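Local coordinates for protein antigen 43 (Escherichia coli, PDB 4KH3) that mediates bacterial clumping through Velcro-like self-association of its alpha domain, a property linked to aggregation and biofilm formation, at residues T119-D124 with V140-E145; D192-G197 with N208-N213; E219-R224 with T240-G245; S269-V274 with D302-H307; T312-G317 with T329-G334. One frame throughout, in Å; residues are numbered along the deposited sequence.

All five contacts join parallel strands or strand ends in coils of one long parallel beta-helix, and they follow the chain in series from contact 1 to contact 5. Contact 2 lies on the face that carries strands 192-195 and 208-211; contact 4 starts on the same face, at the end of strands 265-269 and 300-303, and turns off it. Contacts 1, 3 and 5 occupy the part of the wall that carries strands 120-121, 240-241 and 313-314. Centres of contacts 2 and 3 are 16 Å apart, and Gln-209 reaches Thr-220 between them; the centres of contacts 4 and 5 are also 16 Å apart. Contacts 1 and 5, 43 Å apart between centres, lie on opposite sides of the chain's centre. Coil-to-coil pairing thus recurs, with local variations, along an extended adhesin.

Contact 1: residues T119-D124 with V140-E145; sequences TIINQD and VNTGAE
Thr-142 OG1 is gripped from two directions where two coils of the parallel beta-helix meet at a turn. It accepts the amide of Asp-124 across the contact (Asp-124 N to OG1 2.8 Å, N-H...O 172°) and donates to the syn lone pair of Glu-145 OE2. The hydroxyl stands anti to the backbone N (chi1 -167°), which leaves CG2 in the crowded position between N and the carbonyl carbon, where it meets Ile-121 CG2 at 3.7 Å. The other carboxylate oxygen, Glu-145 OE1, accepts from Gly-143 N at 2.8 Å, so the acid closes the loop behind the threonine. Before the turn the strands pair at Ile-121 and Val-140, whose side chains lie side by side, and Asn-141 N bonds to Ile-121 O at 2.9 Å. One residue on, Asn-122 and Asn-141 are set amide beside amide, their planes 11° apart; Asn-141 ND2 gives a nearly straight bond to Asn-122 OD1 (3.0 Å). Asp-103 receives Asn-122 ND2 and Asn-169 supplies Asn-141 OD1, which extends the row of polar side chains to the coils before and after. Beyond the asparagines the backbones draw apart enough to admit a water, which accepts from Gln-123 N at 2.9 Å and donates to Asn-141 O at 3.1 Å.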
# COMPACT_ATOMS: atom_id res chain seq x y z
N THR A 119 15.47 25.44 2.98
CA THR A 119 15.83 24.75 4.21
C THR A 119 16.07 23.26 3.93
O THR A 119 15.27 22.60 3.25
CB THR A 119 14.73 24.88 5.31
OG1 THR A 119 14.57 26.26 5.67
CG2 THR A 119 15.13 24.08 6.54
N ILE A 120 17.18 22.73 4.42
CA ILE A 120 17.40 21.29 4.36
C ILE A 120 17.20 20.76 5.77
O ILE A 120 17.78 21.26 6.73
CB ILE A 120 18.80 20.94 3.84
CG1 ILE A 120 18.96 21.41 2.39
CG2 ILE A 120 19.03 19.43 3.89
CD1 ILE A 120 20.12 20.78 1.71
N ILE A 121 16.33 19.76 5.89
CA ILE A 121 16.00 19.21 7.19
C ILE A 121 16.64 17.84 7.33
O ILE A 121 16.18 16.86 6.73
CB ILE A 121 14.50 19.08 7.37
CG1 ILE A 121 13.77 20.34 6.88
CG2 ILE A 121 14.18 18.80 8.84
CD1 ILE A 121 12.23 20.24 6.95
N ASN A 122 17.71 17.77 8.11
CA ASN A 122 18.42 16.52 8.32
C ASN A 122 18.14 15.96 9.70
O ASN A 122 17.70 16.69 10.58
CB ASN A 122 19.93 16.73 8.16
CG ASN A 122 20.31 17.11 6.75
OD1 ASN A 122 19.82 16.52 5.79
ND2 ASN A 122 21.17 18.11 6.61
N GLN A 123 18.38 14.66 9.85
CA GLN A 123 18.49 14.00 11.15
C GLN A 123 17.68 14.62 12.29
O GLN A 123 18.23 15.32 13.14
CB GLN A 123 19.97 13.94 11.56
CG GLN A 123 20.26 13.01 12.72
CD GLN A 123 19.69 11.63 12.49
OE1 GLN A 123 20.27 10.82 11.77
NE2 GLN A 123 18.53 11.36 13.09
N ASP A 124 16.36 14.40 12.27
CA ASP A 124 15.47 14.87 13.33
C ASP A 124 15.27 16.38 13.45
O ASP A 124 14.61 16.85 14.38
CB ASP A 124 15.83 14.25 14.68
CG ASP A 124 15.57 12.76 14.71
OD1 ASP A 124 14.39 12.38 14.58
OD2 ASP A 124 16.54 11.98 14.84
N VAL A 140 13.55 17.65 2.46
CA VAL A 140 13.18 16.96 3.68
C VAL A 140 13.83 15.57 3.75
O VAL A 140 13.44 14.66 3.01
CB VAL A 140 11.65 16.84 3.77
CG1 VAL A 140 11.23 16.29 5.14
CG2 VAL A 140 11.02 18.21 3.50
N ASN A 141 14.79 15.42 4.65
CA ASN A 141 15.63 14.21 4.72
C ASN A 141 15.38 13.36 5.96
O ASN A 141 16.12 12.41 6.24
CB ASN A 141 17.12 14.59 4.62
CG ASN A 141 17.50 15.06 3.24
OD1 ASN A 141 16.88 14.66 2.25
ND2 ASN A 141 18.51 15.94 3.14
N THR A 142 14.33 13.69 6.70
CA THR A 142 14.14 13.09 7.99
C THR A 142 12.68 13.20 8.38
O THR A 142 11.94 13.99 7.78
CB THR A 142 15.00 13.80 9.04
OG1 THR A 142 15.06 13.03 10.25
CG2 THR A 142 14.44 15.19 9.34
N GLY A 143 12.28 12.41 9.38
CA GLY A 143 10.93 12.44 9.90
C GLY A 143 10.12 11.18 9.63
O GLY A 143 9.07 10.98 10.23
N ALA A 144 10.58 10.32 8.72
CA ALA A 144 9.85 9.09 8.41
C ALA A 144 10.51 7.83 8.97
O ALA A 144 10.00 6.73 8.76
CB ALA A 144 9.63 8.93 6.90
N GLU A 145 11.64 8.00 9.66
CA GLU A 145 12.37 6.85 10.23
C GLU A 145 11.53 6.07 11.25
O GLU A 145 11.38 4.85 11.13
CB GLU A 145 13.69 7.28 10.90
CG GLU A 145 14.64 8.08 10.01
CD GLU A 145 14.44 9.60 10.14
OE1 GLU A 145 13.32 10.04 10.52
OE2 GLU A 145 15.42 10.34 9.86
O HOH W 1 18.86 12.79 7.72

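Contact 2: residues D192-G197 with N208-N213; sequences DQTVHG and NQYVHN
Neighbouring coils of the beta-helix meet here through strands 192-195 and 208-211, which run parallel with axes 4.7 Å apart and 13° between them. Bonds alternate from one strand to the other: Gln-193 N to Asn-208 O, Tyr-210 N to Gln-193 O (2.7 Å), Val-195 N to Tyr-210 O and His-212 N to Val-195 O. On the buried face, which also carries Val-195 and Val-211, Gln-193 and Gln-209 lie side by side, with CG anti to the backbone N in both and the chains extended beyond it, which brings the amides level, their planes 16° apart. Gln-209 NE2 donates to Gln-193 OE1 at 2.6 Å, close to its own amide plane but tilted 22° from that of the acceptor. Gln-174 accepts from Gln-193 NE2 and Thr-220 bonds to Gln-209 OE1, which makes the pair part of a polar row inside the beta-helix. The opposite face bears Asp-192, Thr-194 and Tyr-210. There Asp-192 OD1 comes to the edge of the tyrosine ring, 3.6 Å from CE2, while Thr-194 CG2 rests 3.4 Å from NE2 of the His-212 imidazole. Past the strand ends, the rings of His-196 and His-212 sit obliquely, with centroids 4.8 Å apart, and a water 2.7 Å from His-196 ND1 donates to Asn-213 O. Inside the coil, then, uncharged amides, with the hydroxyl of Thr-220, satisfy the buried polar ends; where the two histidines come close, protonation of one would probably disfavour protonation of the other.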
# COMPACT_ATOMS: atom_id res chain seq x y z
N ASP A 192 7.40 10.19 2.67
CA ASP A 192 5.98 10.16 2.97
C ASP A 192 5.45 11.58 3.06
O ASP A 192 6.13 12.46 3.59
CB ASP A 192 5.72 9.53 4.35
CG ASP A 192 6.27 8.13 4.47
OD1 ASP A 192 5.99 7.29 3.59
OD2 ASP A 192 6.97 7.86 5.46
N GLN A 193 4.24 11.78 2.57
CA GLN A 193 3.47 12.98 2.85
C GLN A 193 2.10 12.56 3.39
O GLN A 193 1.42 11.70 2.81
CB GLN A 193 3.30 13.79 1.58
CG GLN A 193 2.34 14.94 1.67
CD GLN A 193 2.06 15.51 0.29
OE1 GLN A 193 1.48 14.83 -0.57
NE2 GLN A 193 2.48 16.74 0.06
N THR A 194 1.72 13.15 4.51
CA THR A 194 0.47 12.87 5.17
C THR A 194 -0.37 14.11 4.98
O THR A 194 0.06 15.20 5.34
CB THR A 194 0.67 12.67 6.68
OG1 THR A 194 1.65 11.65 6.89
CG2 THR A 194 -0.63 12.27 7.34
N VAL A 195 -1.56 13.94 4.42
CA VAL A 195 -2.38 15.09 4.06
C VAL A 195 -3.65 15.20 4.90
O VAL A 195 -4.60 14.45 4.71
CB VAL A 195 -2.80 15.01 2.58
CG1 VAL A 195 -3.61 16.23 2.19
CG2 VAL A 195 -1.57 14.84 1.69
N HIS A 196 -3.68 16.16 5.83
CA HIS A 196 -4.93 16.52 6.49
C HIS A 196 -5.50 17.75 5.82
O HIS A 196 -6.71 18.00 5.90
CB HIS A 196 -4.71 16.82 7.97
CG HIS A 196 -4.05 15.70 8.71
ND1 HIS A 196 -4.76 14.62 9.20
CD2 HIS A 196 -2.76 15.49 9.04
CE1 HIS A 196 -3.92 13.80 9.80
NE2 HIS A 196 -2.70 14.30 9.72
N GLY A 197 -4.63 18.53 5.17
CA GLY A 197 -5.05 19.75 4.51
C GLY A 197 -5.19 19.55 3.01
O GLY A 197 -5.93 18.67 2.57
N ASN A 208 5.35 7.89 -1.06
CA ASN A 208 3.99 7.64 -0.58
C ASN A 208 3.27 8.92 -0.24
O ASN A 208 3.86 9.86 0.30
CB ASN A 208 4.02 6.75 0.66
CG ASN A 208 4.67 5.39 0.39
OD1 ASN A 208 4.85 4.98 -0.75
ND2 ASN A 208 4.98 4.68 1.46
N GLN A 209 1.98 8.96 -0.55
CA GLN A 209 1.13 10.04 -0.08
C GLN A 209 -0.12 9.45 0.58
O GLN A 209 -0.85 8.64 -0.02
CB GLN A 209 0.73 10.95 -1.23
CG GLN A 209 -0.26 12.02 -0.82
CD GLN A 209 -0.85 12.77 -2.00
OE1 GLN A 209 -1.59 12.20 -2.81
NE2 GLN A 209 -0.52 14.04 -2.10
N TYR A 210 -0.34 9.84 1.84
CA TYR A 210 -1.48 9.38 2.62
C TYR A 210 -2.45 10.53 2.83
O TYR A 210 -2.14 11.53 3.49
CB TYR A 210 -1.05 8.83 3.97
CG TYR A 210 0.05 7.80 3.91
CD1 TYR A 210 -0.24 6.47 3.69
CD2 TYR A 210 1.37 8.16 4.11
CE1 TYR A 210 0.76 5.52 3.65
CE2 TYR A 210 2.38 7.21 4.07
CZ TYR A 210 2.07 5.89 3.83
OH TYR A 210 3.07 4.94 3.78
N VAL A 211 -3.64 10.39 2.26
CA VAL A 211 -4.65 11.41 2.38
C VAL A 211 -5.63 10.97 3.45
O VAL A 211 -6.36 9.98 3.29
CB VAL A 211 -5.39 11.59 1.06
CG1 VAL A 211 -6.42 12.70 1.19
CG2 VAL A 211 -4.38 11.86 -0.06
N HIS A 212 -5.60 11.69 4.56
CA HIS A 212 -6.44 11.37 5.70
C HIS A 212 -7.82 12.00 5.58
O HIS A 212 -8.08 12.80 4.68
CB HIS A 212 -5.74 11.80 6.99
CG HIS A 212 -4.60 10.91 7.38
ND1 HIS A 212 -4.54 10.27 8.60
CD2 HIS A 212 -3.50 10.53 6.69
CE1 HIS A 212 -3.44 9.55 8.65
NE2 HIS A 212 -2.79 9.69 7.51
N ASN A 213 -8.70 11.60 6.49
CA ASN A 213 -10.04 12.14 6.62
C ASN A 213 -10.03 13.68 6.58
O ASN A 213 -9.32 14.32 7.36
CB ASN A 213 -10.65 11.61 7.93
CG ASN A 213 -12.03 12.16 8.20
OD1 ASN A 213 -12.81 12.41 7.28
ND2 ASN A 213 -12.34 12.34 9.47
O HOH W 2 -8.53 17.11 7.76
O HOH W 3 -7.35 13.91 9.04

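Contact 3: residues E219-R224 with T240-G245; sequences ETLINR and TINQKG
Backbone bonds from Thr-220 and Ile-222 put Leu-221 and Ile-222 in parallel register with Thr-240 and Ile-241 on the next coil of the beta-helix: Thr-240 N to Thr-220 O, Ile-222 N to Thr-240 O (2.8 Å) and Asn-242 N to Ile-222 O. Just after the strands, Asn-223 and Asn-242 both hold CG anti to the carbonyl carbon (chi1 -69° and -79°), which sets their amides side by side with planes 8° apart. Asn-242 ND2 reaches Asn-223 OD1 at 2.9 Å, nearly along the C=O axis; Glu-205 accepts from Asn-223 ND2, and Asn-261 donates to Asn-242 OD1. Apolar contacts fall on both faces. Ile-222 CD1 meets Ile-241 CG1 at 4.1 Å on the buried one, and Leu-221 CD1 meets Thr-240 CG2 at 3.8 Å on the other. A type II turn from Asn-242 brings Gly-245 CA to 3.4 Å from Asn-223 O; this oxygen and Ile-222 O occupy the place of a side chain, which suits glycine. Lys-244 CD lies over a face of the Arg-224 guanidinium, 3.6 Å from NH1. A lysine methylene, not its ammonium, thus lies against the guanidinium, while Arg-224 NH1 and Lys-244 NZ stay 5.2 Å apart, which probably limits their repulsion.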
# COMPACT_ATOMS: atom_id res chain seq x y z
N GLU A 219 -4.14 16.39 -8.46
CA GLU A 219 -3.04 16.18 -9.39
C GLU A 219 -1.88 15.42 -8.76
O GLU A 219 -0.74 15.89 -8.77
CB GLU A 219 -2.56 17.50 -9.99
CG GLU A 219 -3.40 18.01 -11.15
CD GLU A 219 -4.53 18.90 -10.69
OE1 GLU A 219 -4.48 19.40 -9.54
OE2 GLU A 219 -5.48 19.10 -11.49
N THR A 220 -2.16 14.26 -8.19
CA THR A 220 -1.09 13.39 -7.74
C THR A 220 -0.65 12.54 -8.91
O THR A 220 -1.47 11.93 -9.59
CB THR A 220 -1.48 12.53 -6.54
OG1 THR A 220 -1.71 13.38 -5.41
CG2 THR A 220 -0.37 11.55 -6.18
N LEU A 221 0.65 12.54 -9.17
CA LEU A 221 1.21 11.77 -10.25
C LEU A 221 2.00 10.60 -9.66
O LEU A 221 3.02 10.78 -8.99
CB LEU A 221 2.10 12.68 -11.08
CG LEU A 221 2.93 12.05 -12.18
CD1 LEU A 221 2.05 11.28 -13.16
CD2 LEU A 221 3.72 13.15 -12.87
N ILE A 222 1.50 9.39 -9.89
CA ILE A 222 2.06 8.21 -9.26
C ILE A 222 2.96 7.47 -10.23
O ILE A 222 2.49 6.70 -11.07
CB ILE A 222 0.95 7.22 -8.79
CG1 ILE A 222 -0.19 7.96 -8.09
CG2 ILE A 222 1.53 6.17 -7.86
CD1 ILE A 222 -1.31 7.03 -7.63
N ASN A 223 4.26 7.71 -10.13
CA ASN A 223 5.19 6.99 -10.98
C ASN A 223 5.54 5.64 -10.37
O ASN A 223 4.95 5.25 -9.35
CB ASN A 223 6.43 7.83 -11.27
CG ASN A 223 6.12 9.02 -12.15
OD1 ASN A 223 5.29 8.93 -13.04
ND2 ASN A 223 6.80 10.13 -11.91
N ARG A 224 6.47 4.93 -10.99
CA ARG A 224 6.84 3.59 -10.56
C ARG A 224 7.10 3.45 -9.05
O ARG A 224 7.84 4.23 -8.44
CB ARG A 224 8.05 3.10 -11.36
CG ARG A 224 8.34 1.63 -11.12
CD ARG A 224 9.81 1.30 -11.30
NE ARG A 224 10.11 0.77 -12.63
CZ ARG A 224 10.16 -0.53 -12.92
NH1 ARG A 224 9.95 -1.44 -11.97
NH2 ARG A 224 10.45 -0.91 -14.16
N THR A 240 -3.06 10.40 -11.57
CA THR A 240 -2.58 9.65 -12.70
C THR A 240 -1.76 8.52 -12.12
O THR A 240 -0.85 8.75 -11.33
CB THR A 240 -1.71 10.53 -13.63
OG1 THR A 240 -2.55 11.50 -14.26
CG2 THR A 240 -1.04 9.70 -14.70
N ILE A 241 -2.09 7.29 -12.51
CA ILE A 241 -1.35 6.13 -12.08
C ILE A 241 -0.54 5.64 -13.27
O ILE A 241 -1.11 5.21 -14.28
CB ILE A 241 -2.28 4.99 -11.65
CG1 ILE A 241 -3.42 5.50 -10.78
CG2 ILE A 241 -1.49 3.89 -10.95
CD1 ILE A 241 -4.54 4.47 -10.60
N ASN A 242 0.77 5.71 -13.17
CA ASN A 242 1.61 5.16 -14.23
C ASN A 242 1.99 3.72 -13.99
O ASN A 242 1.59 3.12 -12.98
CB ASN A 242 2.84 6.03 -14.45
CG ASN A 242 2.52 7.26 -15.25
OD1 ASN A 242 1.76 7.20 -16.21
ND2 ASN A 242 3.07 8.40 -14.85
N GLN A 243 2.75 3.15 -14.91
CA GLN A 243 3.13 1.75 -14.81
C GLN A 243 3.81 1.45 -13.47
O GLN A 243 4.79 2.11 -13.11
CB GLN A 243 4.03 1.36 -15.97
CG GLN A 243 4.15 -0.15 -16.12
CD GLN A 243 5.30 -0.58 -17.00
OE1 GLN A 243 5.93 0.25 -17.67
NE2 GLN A 243 5.60 -1.87 -16.99
N LYS A 244 3.26 0.48 -12.75
CA LYS A 244 3.80 0.04 -11.45
C LYS A 244 3.67 1.05 -10.30
O LYS A 244 4.27 0.88 -9.23
CB LYS A 244 5.23 -0.51 -11.58
CG LYS A 244 5.27 -1.99 -11.99
CD LYS A 244 6.58 -2.38 -12.67
CE LYS A 244 6.42 -3.64 -13.55
NZ LYS A 244 6.12 -4.88 -12.76
N GLY A 245 2.90 2.11 -10.53
CA GLY A 245 2.44 2.95 -9.44
C GLY A 245 1.13 2.37 -8.94
O GLY A 245 0.48 1.59 -9.63

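Contact 4: residues S269-V274 with D302-H307; sequences STAATV and DVLSGH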
# COMPACT_ATOMS: atom_id res chain seq x y z
N SER A 269 -12.29 -1.25 -3.20
CA SER A 269 -13.40 -2.16 -3.00
C SER A 269 -14.69 -1.43 -3.33
O SER A 269 -14.68 -0.25 -3.70
CB SER A 269 -13.44 -2.64 -1.55
OG SER A 269 -13.84 -1.57 -0.70
N THR A 270 -15.80 -2.13 -3.18
CA THR A 270 -17.09 -1.58 -3.58
C THR A 270 -17.58 -0.59 -2.54
O THR A 270 -18.58 0.09 -2.75
CB THR A 270 -18.11 -2.70 -3.83
OG1 THR A 270 -18.02 -3.67 -2.78
CG2 THR A 270 -17.81 -3.42 -5.14
N ALA A 271 -16.87 -0.49 -1.43
CA ALA A 271 -17.20 0.49 -0.39
C ALA A 271 -16.48 1.83 -0.61
O ALA A 271 -16.61 2.75 0.20
CB ALA A 271 -16.87 -0.07 1.00
N ALA A 272 -15.72 1.94 -1.70
CA ALA A 272 -15.03 3.20 -2.02
C ALA A 272 -15.67 3.88 -3.22
O ALA A 272 -16.49 3.28 -3.92
CB ALA A 272 -13.54 2.94 -2.28
N THR A 273 -15.29 5.12 -3.46
CA THR A 273 -15.73 5.84 -4.66
C THR A 273 -14.54 6.16 -5.55
O THR A 273 -13.63 6.89 -5.15
CB THR A 273 -16.42 7.14 -4.30
OG1 THR A 273 -17.48 6.87 -3.38
CG2 THR A 273 -16.97 7.81 -5.57
N VAL A 274 -14.53 5.61 -6.76
CA VAL A 274 -13.42 5.81 -7.68
C VAL A 274 -13.98 5.97 -9.09
O VAL A 274 -14.69 5.10 -9.57
CB VAL A 274 -12.44 4.61 -7.65
CG1 VAL A 274 -11.20 4.91 -8.47
CG2 VAL A 274 -12.05 4.26 -6.22
N ASP A 302 -12.00 -5.68 -4.18
CA ASP A 302 -12.79 -6.54 -3.31
C ASP A 302 -14.25 -6.22 -3.54
O ASP A 302 -14.68 -5.08 -3.36
CB ASP A 302 -12.45 -6.30 -1.84
CG ASP A 302 -11.01 -6.67 -1.49
OD1 ASP A 302 -10.38 -7.42 -2.26
OD2 ASP A 302 -10.52 -6.23 -0.44
N VAL A 303 -15.02 -7.22 -3.96
CA VAL A 303 -16.46 -7.04 -4.11
C VAL A 303 -17.13 -7.57 -2.85
O VAL A 303 -17.17 -8.77 -2.59
CB VAL A 303 -17.00 -7.71 -5.39
CG1 VAL A 303 -18.50 -7.52 -5.51
CG2 VAL A 303 -16.31 -7.10 -6.60
N LEU A 304 -17.63 -6.64 -2.04
CA LEU A 304 -18.19 -6.98 -0.75
C LEU A 304 -19.61 -7.53 -0.87
O LEU A 304 -20.27 -7.41 -1.91
CB LEU A 304 -18.17 -5.76 0.16
CG LEU A 304 -16.82 -5.05 0.27
CD1 LEU A 304 -16.90 -3.92 1.27
CD2 LEU A 304 -15.73 -6.04 0.67
N SER A 305 -20.07 -8.12 0.22
CA SER A 305 -21.40 -8.70 0.28
C SER A 305 -22.47 -7.68 -0.09
O SER A 305 -22.54 -6.59 0.49
CB SER A 305 -21.66 -9.25 1.69
OG SER A 305 -22.96 -9.80 1.76
N GLY A 306 -23.30 -8.03 -1.07
CA GLY A 306 -24.40 -7.18 -1.47
C GLY A 306 -24.04 -6.25 -2.62
O GLY A 306 -24.87 -5.46 -3.07
N HIS A 307 -22.81 -6.36 -3.10
CA HIS A 307 -22.34 -5.44 -4.13
C HIS A 307 -21.94 -6.12 -5.42
O HIS A 307 -21.87 -7.35 -5.48
CB HIS A 307 -21.25 -4.54 -3.57
CG HIS A 307 -21.78 -3.60 -2.53
ND1 HIS A 307 -21.18 -3.42 -1.30
CD2 HIS A 307 -22.88 -2.82 -2.52
CE1 HIS A 307 -21.89 -2.57 -0.59
NE2 HIS A 307 -22.93 -2.18 -1.31
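Ser-269 and Asp-302 form a single parallel bridge with CA atoms 4.4 Å apart, after which 269-274 swings off into a type I turn (Ser-269 to Ala-272) and 302-307 into a type II turn (Leu-304 to His-307). The one backbone bond across, Thr-270 N to Asp-302 O, is long at 3.2 Å and bent at the hydrogen (135°). A side chain then takes over from the main chain: Thr-270 OG1 accepts from Leu-304 N at 3.1 Å in a nearly straight bond. That hydroxyl is placed between its own backbone N and carbonyl carbon (chi1 44°), which turns it across to the departing strand and puts CG2 beside the backbone N, 4.2 Å from Val-303 CG1. His-307 comes back from its turn to close over the threonine, its CB 3.4 Å from OG1. Separately, Leu-304 CD1 touches Ala-271 CB at 3.9 Å. Ser-269 and Asp-302 set their CB atoms side by side at 3.8 Å; beyond them the Asp-302 carboxylate turns to Arg-300 in a salt bridge. Meanwhile Ser-269 OG accepts the amide of Ala-271 within its own segment. A serine hydroxyl bonded to the amide two residues on defines an ST turn, which here coincides with the start of the type I turn that carries the chain round the corner of a parallel beta-helix coil, from strand 265-269 into strand 273-278.

Contact 5: residues T312-G317 with T329-G334; sequences TRVDDG and TTVSMG
Arg-313 and Ser-332 sit at the tight end of a parallel pairing between two coils of the beta-helix, in which Arg-313 is bridged to Ser-332 and Val-314 to Met-333. Ser-332 N bonds to Thr-312 O at 2.7 Å, Val-314 N to Ser-332 O, and Gly-334 N to Val-314 O. The arginine chain leaves with CG anti to the backbone N (chi1 175°), then bends at chi2 and so lays its head across the neighbouring strand. NH1 gives Ser-332 OG a bond of 2.8 Å that lies 5° from the guanidinium plane, although it is bent at the hydrogen (141°). One face of the same group rests on Gly-334, whose CA comes to 3.6 Å from NH2. NE forms a salt bridge with Asp-315 OD1, and OD2 of that aspartate pairs in turn with Arg-279. On the reverse side of the strands, Val-314 CB meets Met-333 SD at 3.9 Å and its CG2 meets Val-331 CG1 at 4.2 Å, with Leu-320 closing on both valines. The opposite end is looser. The chain turns a corner at the exposed Thr-330, and there Thr-312 N reaches Thr-329 O through a water, which accepts from the former at 3.2 Å and donates to the latter at 2.6 Å. The salt bridge at NE and the bond from NH1 to the serine hydroxyl hold the guanidinium and probably limit its rotation; Asp-315, shared between Arg-313 and Arg-279, probably offsets part of the positive charge of both.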
# COMPACT_ATOMS: atom_id res chain seq x y z
N THR A 312 -15.04 -6.61 -15.25
CA THR A 312 -13.75 -6.51 -14.58
C THR A 312 -12.70 -7.28 -15.37
O THR A 312 -12.88 -8.46 -15.66
CB THR A 312 -13.79 -7.07 -13.15
OG1 THR A 312 -14.80 -6.38 -12.40
CG2 THR A 312 -12.45 -6.87 -12.48
N ARG A 313 -11.63 -6.59 -15.74
CA ARG A 313 -10.50 -7.24 -16.40
C ARG A 313 -9.42 -7.58 -15.35
O ARG A 313 -8.94 -6.71 -14.63
CB ARG A 313 -9.97 -6.34 -17.52
CG ARG A 313 -8.73 -6.85 -18.21
CD ARG A 313 -9.03 -8.03 -19.10
NE ARG A 313 -7.79 -8.61 -19.62
CZ ARG A 313 -7.71 -9.79 -20.21
NH1 ARG A 313 -8.79 -10.54 -20.36
NH2 ARG A 313 -6.53 -10.23 -20.64
N VAL A 314 -9.08 -8.86 -15.23
CA VAL A 314 -8.09 -9.26 -14.24
C VAL A 314 -6.85 -9.80 -14.92
O VAL A 314 -6.83 -10.95 -15.36
CB VAL A 314 -8.65 -10.32 -13.29
CG1 VAL A 314 -7.74 -10.47 -12.08
CG2 VAL A 314 -10.07 -9.95 -12.84
N ASP A 315 -5.82 -8.96 -15.02
CA ASP A 315 -4.61 -9.32 -15.74
C ASP A 315 -3.44 -9.61 -14.84
O ASP A 315 -3.59 -9.75 -13.63
CB ASP A 315 -4.20 -8.23 -16.71
CG ASP A 315 -5.07 -8.20 -17.92
OD1 ASP A 315 -5.86 -9.16 -18.07
OD2 ASP A 315 -4.96 -7.25 -18.72
N ASP A 316 -2.27 -9.66 -15.45
CA ASP A 316 -1.07 -10.12 -14.79
C ASP A 316 -0.80 -9.35 -13.51
O ASP A 316 -0.48 -8.16 -13.54
CB ASP A 316 0.12 -10.01 -15.74
CG ASP A 316 1.34 -10.77 -15.23
OD1 ASP A 316 1.15 -11.68 -14.39
OD2 ASP A 316 2.46 -10.46 -15.67
N GLY A 317 -0.93 -10.03 -12.37
CA GLY A 317 -0.70 -9.40 -11.09
C GLY A 317 -1.95 -8.76 -10.51
O GLY A 317 -1.92 -8.20 -9.41
N THR A 329 -19.97 -9.97 -12.78
CA THR A 329 -20.25 -10.53 -14.11
C THR A 329 -19.35 -9.98 -15.22
O THR A 329 -18.70 -8.95 -15.05
CB THR A 329 -21.72 -10.38 -14.50
OG1 THR A 329 -22.09 -8.99 -14.42
CG2 THR A 329 -22.59 -11.18 -13.55
N THR A 330 -19.36 -10.67 -16.35
CA THR A 330 -18.37 -10.49 -17.41
C THR A 330 -16.96 -10.27 -16.87
O THR A 330 -16.25 -9.38 -17.33
CB THR A 330 -18.76 -9.39 -18.41
OG1 THR A 330 -18.95 -8.15 -17.71
CG2 THR A 330 -20.05 -9.78 -19.14
N VAL A 331 -16.58 -11.06 -15.88
CA VAL A 331 -15.20 -11.10 -15.43
C VAL A 331 -14.33 -11.60 -16.58
O VAL A 331 -14.64 -12.60 -17.22
CB VAL A 331 -15.03 -12.03 -14.23
CG1 VAL A 331 -13.54 -12.12 -13.82
CG2 VAL A 331 -15.89 -11.54 -13.07
N SER A 332 -13.26 -10.89 -16.86
CA SER A 332 -12.39 -11.30 -17.96
C SER A 332 -11.02 -11.65 -17.39
O SER A 332 -10.20 -10.77 -17.14
CB SER A 332 -12.30 -10.18 -18.99
OG SER A 332 -11.62 -10.63 -20.14
N MET A 333 -10.81 -12.94 -17.13
CA MET A 333 -9.54 -13.41 -16.58
C MET A 333 -8.48 -13.45 -17.66
O MET A 333 -8.69 -14.01 -18.73
CB MET A 333 -9.70 -14.81 -16.00
CG MET A 333 -10.75 -14.89 -14.94
SD MET A 333 -10.36 -13.77 -13.58
CE MET A 333 -8.79 -14.45 -13.02
N GLY A 334 -7.34 -12.83 -17.38
CA GLY A 334 -6.19 -12.87 -18.26
C GLY A 334 -5.03 -13.63 -17.64
O GLY A 334 -5.05 -13.98 -16.45
O HOH W 4 -17.00 -8.11 -13.20